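Local coordinates for uncharacterized peptidase Lmo0363 (Listeria monocytogenes, PDB 3L4E), which is uncharacterised but probably acts as a serine-type peptidase of the peptidase E (S51) family, at residues A[28-34]-A[80-86]; A[185-191]-A[200-205]; A[132-136]-A[170-174]. All coordinates share one frame; numbering follows the deposited sequence. Where two conformers were deposited one is given.

Contact 1: A[28-34]-A[80-86]; sequences KTVTFIP and NDFIYVT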
loop_
_atom_site.group_PDB
_atom_site.type_symbol
_atom_site.label_atom_id
_atom_site.label_comp_id
_atom_site.label_asym_id
_atom_site.label_seq_id
_atom_site.Cartn_x
_atom_site.Cartn_y
_atom_site.Cartn_z
ATOM N N LYS A 28 -2.943 -18.164 7.356
ATOM C CA LYS A 28 -3.839 -17.104 6.914
ATOM C C LYS A 28 -3.505 -16.728 5.484
ATOM O O LYS A 28 -2.385 -16.946 5.030
ATOM C CB LYS A 28 -3.780 -15.897 7.849
ATOM C CG LYS A 28 -4.288 -16.218 9.243
ATOM C CD LYS A 28 -4.626 -14.968 10.026
ATOM C CE LYS A 28 -5.492 -15.297 11.224
ATOM N NZ LYS A 28 -5.999 -14.059 11.877
ATOM N N THR A 29 -4.482 -16.166 4.779
ATOM C CA THR A 29 -4.349 -15.910 3.353
ATOM C C THR A 29 -4.286 -14.423 3.035
ATOM O O THR A 29 -4.892 -13.603 3.723
ATOM C CB THR A 29 -5.528 -16.509 2.590
ATOM O OG1 THR A 29 -6.751 -16.053 3.187
ATOM C CG2 THR A 29 -5.478 -18.025 2.660
ATOM N N VAL A 30 -3.559 -14.087 1.975
ATOM C CA VAL A 30 -3.342 -12.693 1.599
ATOM C C VAL A 30 -3.721 -12.481 0.138
ATOM O O VAL A 30 -3.243 -13.206 -0.726
ATOM C CB VAL A 30 -1.850 -12.320 1.765
ATOM C CG1 VAL A 30 -1.587 -10.867 1.366
ATOM C CG2 VAL A 30 -1.393 -12.579 3.189
ATOM N N THR A 31 -4.583 -11.500 -0.130
ATOM C CA THR A 31 -4.781 -11.005 -1.486
ATOM C C THR A 31 -3.634 -10.045 -1.769
ATOM O O THR A 31 -3.554 -8.973 -1.164
ATOM C CB THR A 31 -6.124 -10.258 -1.647
ATOM O OG1 THR A 31 -7.205 -11.160 -1.404
ATOM C CG2 THR A 31 -6.261 -9.709 -3.054
ATOM N N PHE A 32 -2.752 -10.445 -2.680
ATOM C CA PHE A 32 -1.491 -9.754 -2.952
ATOM C C PHE A 32 -1.638 -9.034 -4.287
ATOM O O PHE A 32 -1.763 -9.680 -5.327
ATOM C CB PHE A 32 -0.381 -10.822 -3.008
ATOM C CG PHE A 32 1.008 -10.300 -3.230
ATOM C CD1 PHE A 32 1.791 -9.899 -2.160
ATOM C CD2 PHE A 32 1.565 -10.290 -4.509
ATOM C CE1 PHE A 32 3.105 -9.456 -2.358
ATOM C CE2 PHE A 32 2.866 -9.840 -4.717
ATOM C CZ PHE A 32 3.639 -9.426 -3.638
ATOM N N ILE A 33 -1.644 -7.701 -4.242
ATOM C CA ILE A 33 -1.906 -6.867 -5.418
ATOM C C ILE A 33 -0.632 -6.157 -5.887
ATOM O O ILE A 33 -0.183 -5.209 -5.252
ATOM C CB ILE A 33 -3.000 -5.823 -5.109
ATOM C CG1 ILE A 33 -4.308 -6.528 -4.720
ATOM C CG2 ILE A 33 -3.207 -4.886 -6.305
ATOM C CD1 ILE A 33 -5.342 -5.593 -4.112
ATOM N N PRO A 34 -0.018 -6.649 -6.976
ATOM C CA PRO A 34 1.242 -6.085 -7.474
ATOM C C PRO A 34 1.034 -5.089 -8.620
ATOM O O PRO A 34 1.994 -4.694 -9.281
ATOM C CB PRO A 34 1.973 -7.324 -7.995
ATOM C CG PRO A 34 0.853 -8.168 -8.546
ATOM C CD PRO A 34 -0.346 -7.926 -7.643
ATOM N N ASN A 80 -10.062 -13.796 1.241
ATOM C CA ASN A 80 -8.793 -13.832 1.958
ATOM C C ASN A 80 -8.741 -12.917 3.176
ATOM O O ASN A 80 -9.469 -11.923 3.262
ATOM C CB ASN A 80 -7.630 -13.579 0.998
ATOM C CG ASN A 80 -7.583 -14.607 -0.126
ATOM O OD1 ASN A 80 -7.813 -15.797 0.097
ATOM N ND2 ASN A 80 -7.303 -14.153 -1.336
ATOM N N ASP A 81 -7.878 -13.275 4.119
ATOM C CA ASP A 81 -7.819 -12.617 5.413
ATOM C C ASP A 81 -7.256 -11.208 5.346
ATOM O O ASP A 81 -7.750 -10.307 6.030
ATOM C CB ASP A 81 -6.984 -13.457 6.372
ATOM C CG ASP A 81 -7.580 -14.830 6.601
ATOM O OD1 ASP A 81 -8.738 -14.900 7.050
ATOM O OD2 ASP A 81 -6.900 -15.833 6.321
ATOM N N PHE A 82 -6.223 -11.024 4.525
ATOM C CA PHE A 82 -5.513 -9.749 4.447
ATOM C C PHE A 82 -5.491 -9.233 3.024
ATOM O O PHE A 82 -5.661 -10.002 2.082
ATOM C CB PHE A 82 -4.060 -9.898 4.909
ATOM C CG PHE A 82 -3.905 -10.497 6.281
ATOM C CD1 PHE A 82 -4.860 -10.298 7.259
ATOM C CD2 PHE A 82 -2.786 -11.249 6.592
ATOM C CE1 PHE A 82 -4.705 -10.848 8.513
ATOM C CE2 PHE A 82 -2.626 -11.799 7.848
ATOM C CZ PHE A 82 -3.585 -11.600 8.809
ATOM N N ILE A 83 -5.284 -7.924 2.882
ATOM C CA ILE A 83 -5.062 -7.300 1.583
ATOM C C ILE A 83 -3.669 -6.676 1.612
ATOM O O ILE A 83 -3.341 -5.961 2.551
ATOM C CB ILE A 83 -6.116 -6.195 1.299
ATOM C CG1 ILE A 83 -7.536 -6.773 1.337
ATOM C CG2 ILE A 83 -5.852 -5.516 -0.055
ATOM C CD1 ILE A 83 -8.630 -5.717 1.484
ATOM N N TYR A 84 -2.846 -6.959 0.604
ATOM C CA TYR A 84 -1.487 -6.419 0.544
ATOM C C TYR A 84 -1.294 -5.761 -0.811
ATOM O O TYR A 84 -1.531 -6.383 -1.844
ATOM C CB TYR A 84 -0.482 -7.557 0.703
ATOM C CG TYR A 84 0.990 -7.191 0.645
ATOM C CD1 TYR A 84 1.596 -6.823 -0.561
ATOM C CD2 TYR A 84 1.788 -7.275 1.787
ATOM C CE1 TYR A 84 2.955 -6.526 -0.623
ATOM C CE2 TYR A 84 3.138 -6.975 1.742
ATOM C CZ TYR A 84 3.718 -6.604 0.537
ATOM O OH TYR A 84 5.066 -6.317 0.506
ATOM N N VAL A 85 -0.845 -4.510 -0.801
ATOM C CA VAL A 85 -0.631 -3.762 -2.034
ATOM C C VAL A 85 0.840 -3.383 -2.143
ATOM O O VAL A 85 1.362 -2.654 -1.293
ATOM C CB VAL A 85 -1.528 -2.511 -2.087
ATOM C CG1 VAL A 85 -1.251 -1.689 -3.360
ATOM C CG2 VAL A 85 -3.000 -2.917 -2.009
ATOM N N THR A 86 1.507 -3.886 -3.186
ATOM C CA THR A 86 2.936 -3.642 -3.374
ATOM C C THR A 86 3.201 -2.208 -3.809
ATOM O O THR A 86 2.298 -1.509 -4.275
ATOM C CB THR A 86 3.555 -4.545 -4.463
ATOM O OG1 THR A 86 3.178 -4.046 -5.760
ATOM C CG2 THR A 86 3.125 -6.010 -4.315
HETATM O O HOH W 1 -8.535 -10.105 0.718
HETATM O O HOH W 2 0.348 -2.574 -6.301
#

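Contact 2: A[185-191]-A[200-205]; sequences YPISNHE and VITKRL. With SO4 (sulfate ion), chain B.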
loop_
_atom_site.group_PDB
_atom_site.type_symbol
_atom_site.label_atom_id
_atom_site.label_comp_id
_atom_site.label_asym_id
_atom_site.label_seq_id
_atom_site.Cartn_x
_atom_site.Cartn_y
_atom_site.Cartn_z
ATOM N N TYR A 185 2.851 12.862 6.302
ATOM C CA TYR A 185 3.287 11.965 7.373
ATOM C C TYR A 185 4.492 11.180 6.867
ATOM O O TYR A 185 4.335 10.158 6.203
ATOM C CB TYR A 185 2.147 11.001 7.735
ATOM C CG TYR A 185 2.266 10.330 9.096
ATOM C CD1 TYR A 185 1.334 10.579 10.099
ATOM C CD2 TYR A 185 3.304 9.455 9.376
ATOM C CE1 TYR A 185 1.434 9.975 11.349
ATOM C CE2 TYR A 185 3.414 8.844 10.620
ATOM C CZ TYR A 185 2.476 9.109 11.604
ATOM O OH TYR A 185 2.584 8.509 12.850
ATOM N N PRO A 186 5.704 11.667 7.156
ATOM C CA PRO A 186 6.924 11.034 6.631
ATOM C C PRO A 186 7.259 9.691 7.291
ATOM O O PRO A 186 7.163 9.584 8.508
ATOM C CB PRO A 186 8.019 12.052 6.984
ATOM C CG PRO A 186 7.307 13.317 7.297
ATOM C CD PRO A 186 5.997 12.921 7.872
ATOM N N ILE A 187 7.640 8.687 6.498
ATOM C CA ILE A 187 8.204 7.442 7.039
ATOM C C ILE A 187 9.385 6.960 6.201
ATOM O O ILE A 187 9.342 6.975 4.970
ATOM C CB ILE A 187 7.163 6.296 7.183
ATOM C CG1 ILE A 187 6.445 6.013 5.855
ATOM C CG2 ILE A 187 6.179 6.598 8.310
ATOM C CD1 ILE A 187 5.637 4.712 5.840
ATOM N N SER A 188 10.446 6.546 6.881
ATOM C CA SER A 188 11.643 6.035 6.228
ATOM C C SER A 188 11.499 4.556 5.873
ATOM O O SER A 188 10.475 3.934 6.164
ATOM C CB SER A 188 12.853 6.224 7.141
ATOM O OG SER A 188 12.705 5.468 8.335
ATOM N N ASN A 189 12.527 3.992 5.247
ATOM C CA ASN A 189 12.492 2.582 4.850
ATOM C C ASN A 189 12.340 1.601 6.013
ATOM O O ASN A 189 11.787 0.513 5.848
ATOM C CB ASN A 189 13.723 2.214 4.025
ATOM C CG ASN A 189 13.679 2.785 2.627
ATOM O OD1 ASN A 189 14.722 3.025 2.011
ATOM N ND2 ASN A 189 12.475 3.016 2.117
ATOM N N HIS A 190 12.822 1.979 7.190
ATOM C CA HIS A 190 12.724 1.075 8.335
ATOM C C HIS A 190 11.678 1.503 9.360
ATOM O O HIS A 190 11.708 1.069 10.510
ATOM C CB HIS A 190 14.096 0.858 8.967
ATOM C CG HIS A 190 15.052 0.145 8.063
ATOM N ND1 HIS A 190 15.793 0.796 7.102
ATOM C CD2 HIS A 190 15.359 -1.169 7.950
ATOM C CE1 HIS A 190 16.534 -0.083 6.450
ATOM N NE2 HIS A 190 16.293 -1.281 6.950
ATOM N N GLU A 191 10.740 2.339 8.922
ATOM C CA GLU A 191 9.592 2.723 9.741
ATOM C C GLU A 191 8.307 2.114 9.189
ATOM O O GLU A 191 8.168 1.907 7.985
ATOM C CB GLU A 191 9.436 4.253 9.790
ATOM C CG GLU A 191 10.350 4.969 10.793
ATOM C CD GLU A 191 10.214 6.489 10.728
ATOM O OE1 GLU A 191 9.982 7.014 9.618
ATOM O OE2 GLU A 191 10.350 7.156 11.779
ATOM N N VAL A 200 -2.972 5.507 15.992
ATOM C CA VAL A 200 -1.947 5.599 14.950
ATOM C C VAL A 200 -0.560 5.748 15.576
ATOM O O VAL A 200 -0.284 6.721 16.295
ATOM C CB VAL A 200 -2.215 6.809 14.022
ATOM C CG1 VAL A 200 -1.136 6.936 12.947
ATOM C CG2 VAL A 200 -3.592 6.697 13.388
ATOM N N ILE A 201 0.310 4.783 15.305
ATOM C CA ILE A 201 1.615 4.732 15.957
ATOM C C ILE A 201 2.718 4.434 14.949
ATOM O O ILE A 201 2.648 3.450 14.215
ATOM C CB ILE A 201 1.647 3.639 17.040
ATOM C CG1 ILE A 201 0.496 3.830 18.035
ATOM C CG2 ILE A 201 2.978 3.660 17.771
ATOM C CD1 ILE A 201 0.258 2.647 18.955
ATOM N N THR A 202 3.737 5.282 14.913
ATOM C CA THR A 202 4.920 4.990 14.120
ATOM C C THR A 202 5.892 4.148 14.939
ATOM O O THR A 202 6.129 4.423 16.123
ATOM C CB THR A 202 5.634 6.273 13.660
ATOM O OG1 THR A 202 4.764 7.017 12.798
ATOM C CG2 THR A 202 6.911 5.930 12.895
ATOM N N LYS A 203 6.442 3.119 14.301
ATOM C CA LYS A 203 7.472 2.278 14.897
ATOM C C LYS A 203 8.670 2.210 13.965
ATOM O O LYS A 203 8.515 2.236 12.742
ATOM C CB LYS A 203 6.931 0.868 15.121
ATOM C CG LYS A 203 5.809 0.781 16.142
ATOM C CD LYS A 203 6.335 0.999 17.543
ATOM C CE LYS A 203 5.217 0.963 18.570
ATOM N NZ LYS A 203 5.683 1.470 19.892
ATOM N N ARG A 204 9.863 2.098 14.533
ATOM C CA ARG A 204 11.079 2.023 13.737
ATOM C C ARG A 204 11.880 0.810 14.154
ATOM O O ARG A 204 12.013 0.529 15.344
ATOM C CB ARG A 204 11.929 3.288 13.889
ATOM C CG ARG A 204 13.234 3.227 13.106
ATOM C CD ARG A 204 13.956 4.571 13.029
ATOM N NE ARG A 204 15.103 4.486 12.128
ATOM C CZ ARG A 204 16.371 4.424 12.524
ATOM N NH1 ARG A 204 17.343 4.339 11.624
ATOM N NH2 ARG A 204 16.675 4.462 13.817
ATOM N N LEU A 205 12.406 0.100 13.162
ATOM C CA LEU A 205 13.231 -1.070 13.393
ATOM C C LEU A 205 14.685 -0.630 13.405
ATOM O O LEU A 205 15.198 -0.133 12.400
ATOM C CB LEU A 205 12.990 -2.096 12.286
ATOM C CG LEU A 205 13.690 -3.444 12.421
ATOM C CD1 LEU A 205 13.389 -4.053 13.776
ATOM C CD2 LEU A 205 13.227 -4.354 11.302
HETATM S S SO4 B . 15.964 4.328 8.036
HETATM O O1 SO4 B . 15.624 3.497 6.883
HETATM O O2 SO4 B . 17.115 3.748 8.728
HETATM O O3 SO4 B . 16.267 5.686 7.599
HETATM O O4 SO4 B . 14.830 4.364 8.955
HETATM O O HOH W 3 1.033 9.366 15.128
#

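Contact 3: A[132-136]-A[170-174]; sequences YIQTM and ITQKI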
loop_
_atom_site.group_PDB
_atom_site.type_symbol
_atom_site.label_atom_id
_atom_site.label_comp_id
_atom_site.label_asym_id
_atom_site.label_seq_id
_atom_site.Cartn_x
_atom_site.Cartn_y
_atom_site.Cartn_z
ATOM N N TYR A 132 0.552 14.849 -4.370
ATOM C CA TYR A 132 1.842 15.155 -3.757
ATOM C C TYR A 132 2.957 14.181 -4.139
ATOM O O TYR A 132 4.139 14.485 -3.952
ATOM C CB TYR A 132 1.710 15.224 -2.231
ATOM C CG TYR A 132 1.453 13.884 -1.551
ATOM C CD1 TYR A 132 2.490 13.159 -0.975
ATOM C CD2 TYR A 132 0.169 13.357 -1.473
ATOM C CE1 TYR A 132 2.256 11.942 -0.346
ATOM C CE2 TYR A 132 -0.078 12.148 -0.853
ATOM C CZ TYR A 132 0.968 11.442 -0.286
ATOM O OH TYR A 132 0.711 10.241 0.340
ATOM N N ILE A 133 2.591 13.014 -4.666
ATOM C CA ILE A 133 3.587 11.994 -4.978
ATOM C C ILE A 133 4.094 12.077 -6.426
ATOM O O ILE A 133 4.939 11.283 -6.837
ATOM C CB ILE A 133 3.063 10.559 -4.642
ATOM C CG1 ILE A 133 4.200 9.646 -4.164
ATOM C CG2 ILE A 133 2.319 9.942 -5.816
ATOM C CD1 ILE A 133 4.818 10.076 -2.854
ATOM N N GLN A 134 3.605 13.057 -7.187
ATOM C CA GLN A 134 3.906 13.129 -8.619
ATOM C C GLN A 134 5.375 13.361 -8.995
ATOM O O GLN A 134 5.767 13.088 -10.131
ATOM C CB GLN A 134 3.019 14.164 -9.319
ATOM C CG GLN A 134 3.226 15.589 -8.855
ATOM C CD GLN A 134 2.144 16.507 -9.373
ATOM O OE1 GLN A 134 1.360 17.056 -8.601
ATOM N NE2 GLN A 134 2.083 16.663 -10.692
ATOM N N THR A 135 6.184 13.871 -8.071
ATOM C CA THR A 135 7.613 14.005 -8.351
ATOM C C THR A 135 8.372 12.698 -8.095
ATOM O O THR A 135 9.535 12.564 -8.481
ATOM C CB THR A 135 8.284 15.181 -7.579
ATOM O OG1 THR A 135 8.044 15.037 -6.174
ATOM C CG2 THR A 135 7.740 16.524 -8.050
HETATM N N MSE A 136 7.729 11.730 -7.454
HETATM C CA MSE A 136 8.363 10.429 -7.295
HETATM C C MSE A 136 7.868 9.462 -8.356
HETATM O O MSE A 136 8.651 8.727 -8.962
HETATM C CB MSE A 136 8.110 9.842 -5.907
HETATM C CG MSE A 136 8.625 8.407 -5.772
HETATM SE SE MSE A 136 8.348 7.609 -4.021
HETATM C CE MSE A 136 9.464 8.844 -2.991
ATOM N N ILE A 170 13.993 14.367 -3.490
ATOM C CA ILE A 170 12.573 14.253 -3.822
ATOM C C ILE A 170 11.686 14.439 -2.601
ATOM O O ILE A 170 10.778 15.272 -2.604
ATOM C CB ILE A 170 12.243 12.908 -4.494
ATOM C CG1 ILE A 170 12.761 12.895 -5.935
ATOM C CG2 ILE A 170 10.737 12.650 -4.456
ATOM C CD1 ILE A 170 12.635 11.557 -6.619
ATOM N N THR A 171 11.941 13.651 -1.555
ATOM C CA THR A 171 11.099 13.689 -0.363
ATOM C C THR A 171 11.231 15.009 0.396
ATOM O O THR A 171 10.268 15.486 0.999
ATOM C CB THR A 171 11.355 12.486 0.580
ATOM O OG1 THR A 171 12.734 12.441 0.964
ATOM C CG2 THR A 171 10.981 11.170 -0.102
ATOM N N GLN A 172 12.425 15.593 0.362
ATOM C CA GLN A 172 12.662 16.893 0.979
ATOM C C GLN A 172 11.806 17.975 0.332
ATOM O O GLN A 172 11.186 18.792 1.016
ATOM C CB GLN A 172 14.140 17.275 0.856
ATOM C CG GLN A 172 15.086 16.418 1.688
ATOM C CD GLN A 172 14.862 16.589 3.174
ATOM O OE1 GLN A 172 15.026 15.650 3.952
ATOM N NE2 GLN A 172 14.479 17.795 3.578
ATOM N N LYS A 173 11.778 17.977 -0.997
ATOM C CA LYS A 173 11.040 18.993 -1.738
ATOM C C LYS A 173 9.533 18.824 -1.601
ATOM O O LYS A 173 8.785 19.793 -1.699
ATOM C CB LYS A 173 11.470 19.005 -3.204
ATOM C CG LYS A 173 12.880 19.551 -3.393
ATOM C CD LYS A 173 13.299 19.594 -4.852
ATOM C CE LYS A 173 14.661 20.264 -4.998
ATOM N NZ LYS A 173 15.127 20.285 -6.412
ATOM N N ILE A 174 9.091 17.592 -1.356
ATOM C CA ILE A 174 7.677 17.329 -1.130
ATOM C C ILE A 174 7.220 17.898 0.209
ATOM O O ILE A 174 6.178 18.541 0.292
ATOM C CB ILE A 174 7.357 15.820 -1.218
ATOM C CG1 ILE A 174 7.550 15.330 -2.657
ATOM C CG2 ILE A 174 5.940 15.518 -0.713
ATOM C CD1 ILE A 174 7.185 13.881 -2.878
HETATM O O HOH W 4 9.840 16.696 -4.817
#

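Contact 1: A[28-34]-A[80-86]
Thr31 bonds through both N and O to the neighbouring parallel strand: its N donates to Phe82 O and its O accepts from Tyr84 N at 2.8 Å. Ile33 repeats the pattern, N to Tyr84 O at 2.7 Å and O from Thr86 N, so Thr31 and Ile33 spend both N-H and C=O here, while Val30 and Phe32 turn theirs to strand 59-62. Where the strand enters, Thr29 O accepts Phe82 N, Asp81 OD2 takes Thr29 N through its anti lone pair (2.9 Å), and Asp81 N reaches Thr29 OG1, a hydroxyl placed for it by chi1 of 52°. Buried Asn80 ND2 donates to Thr31 OG1 (3.0 Å), nearly in the amide plane, and also bonds Glu61 OE1. A water donates to both Ile33 O and Thr86 O. On the face of Val30 and Tyr84, the Phe32 and Tyr84 rings lie side by side, nearly parallel (20°) but strongly offset; beta-branched Val30 fills in against Tyr84 CB with CG1. On the opposite face Ile33 CD1 lies against Ile83 CG2 and Val85 CG2. Adjacent parallel strands, with helix 44-55, strand 59-62 and helix 70-79 between them in the chain, are characteristic of the alpha/beta core of this glutaminase-like clan.

Contact 2: A[185-191]-A[200-205]
Glu191 and Arg204 form an antiparallel, non-hydrogen-bonded pair with CA atoms 4.3 Å apart, and Leu205 N, one residue on, donates to His190 O at 2.9 Å with an N-H...O angle of 173°. On the shared face, the methylenes Glu191 CG and Arg204 CB touch while their charged ends part. Glu191 OE1 instead turns back to accept Ser188 N (2.8 Å), bracing the type I turn 188-191 that leads into strand 191-196. This strand and 199-204 are successive antiparallel neighbours at the margin of the mixed sheet, and the turn brings Ser188 and His190 up beside the last strand. There a sulfate, probably from the crystallisation liquor, is held by His190 ND1, which meets O1 at the edge of its ring (2.7 Å), and by the extended Arg204, whose NE and NH1 grasp O4 and O2; Ser188 OG and Asn164 ND2 add further bonds. Such donors suit an anion. Asn189 ND2 bonds His161 ND1, of a charge-relay residue by similarity. At the other end of the contact, Tyr185 of strand 184-186, in a separate two-stranded parallel sheet, extends its ring (CG anti to N, chi1 -161°) so that OH reaches Thr202 OG1 at 2.6 Å, in the ring plane; a water donating to Val200 O lies 2.9 Å from Tyr185 OH.

Contact 3: A[132-136]-A[170-174]
Ile174 has the largest share of the contact, directing its long branch at the turn of 132-136. Its CD1 makes van der Waals contacts with two polar atoms, stopping 3.3 Å from Tyr132 O and also meeting Thr135 OG1, while CG2 lies at the edge of the Tyr132 ring, near its plane, 4.2 Å from CD1 of that ring. With CG1 anti to its carbonyl carbon (chi1 -67°), Ile174 sends one branch to the backbone oxygen and the other to the ring, a division of labour that suits a branched residue on a helix. One turn earlier, Ile170 meets the end of segment 132-136: CD1 rests 3.8 Å from Thr135 O, and CG2 touches CB of Met136, a selenomethionine here. Met136 was modelled in two conformers; in one of them its side chain comes about 4 Å from that of His161, a charge-relay residue by similarity.

No direct hydrogen bond crosses between the segments, and a water supplies the polar link. It donates to Ile170 O at 2.8 Å and lies 2.8 Å from Thr135 OG1, so a small hydroxyl-bearing residue is apt at this exposed position. Within the loop, Met136 N bonds Ile133 O and keeps the turn compact. Other polar ends bond other parts of the chain: Tyr132 OH bonds Thr158 O, and Thr171 OG1 accepts Asn163 N and bonds Phe167 O.

The loop after helix 121-124 is thus laid against helix 168-177. Ile133, Thr171 and Ile174 all meet Leu159 of strand 157-159, and Ile133 also adjoins helices 90-100 and 121-124.

How the contacts relate
Along the chain the two segments of contact 1 come first, then those of contact 3, then those of contact 2. Contacts 1 and 2 both reach the mixed sheet, the first among its parallel strands and the second toward the antiparallel margin, with centres about 21 Å apart. Contact 3 lies off that sheet, its centre about 27 Å from that of contact 1 and on the opposite side of the chain's centre. Its helix 168-177 precedes strand 184-186, part of contact 2, centred about 18 Å away. None of the three touch. Side chain to side chain, Thr86 (about 8 Å) is nearer Ser120 than Glu191 (about 11 Å), as is Met136 in the conformer given (about 6 Å), so the contacts lie at differing distances from the presumed site.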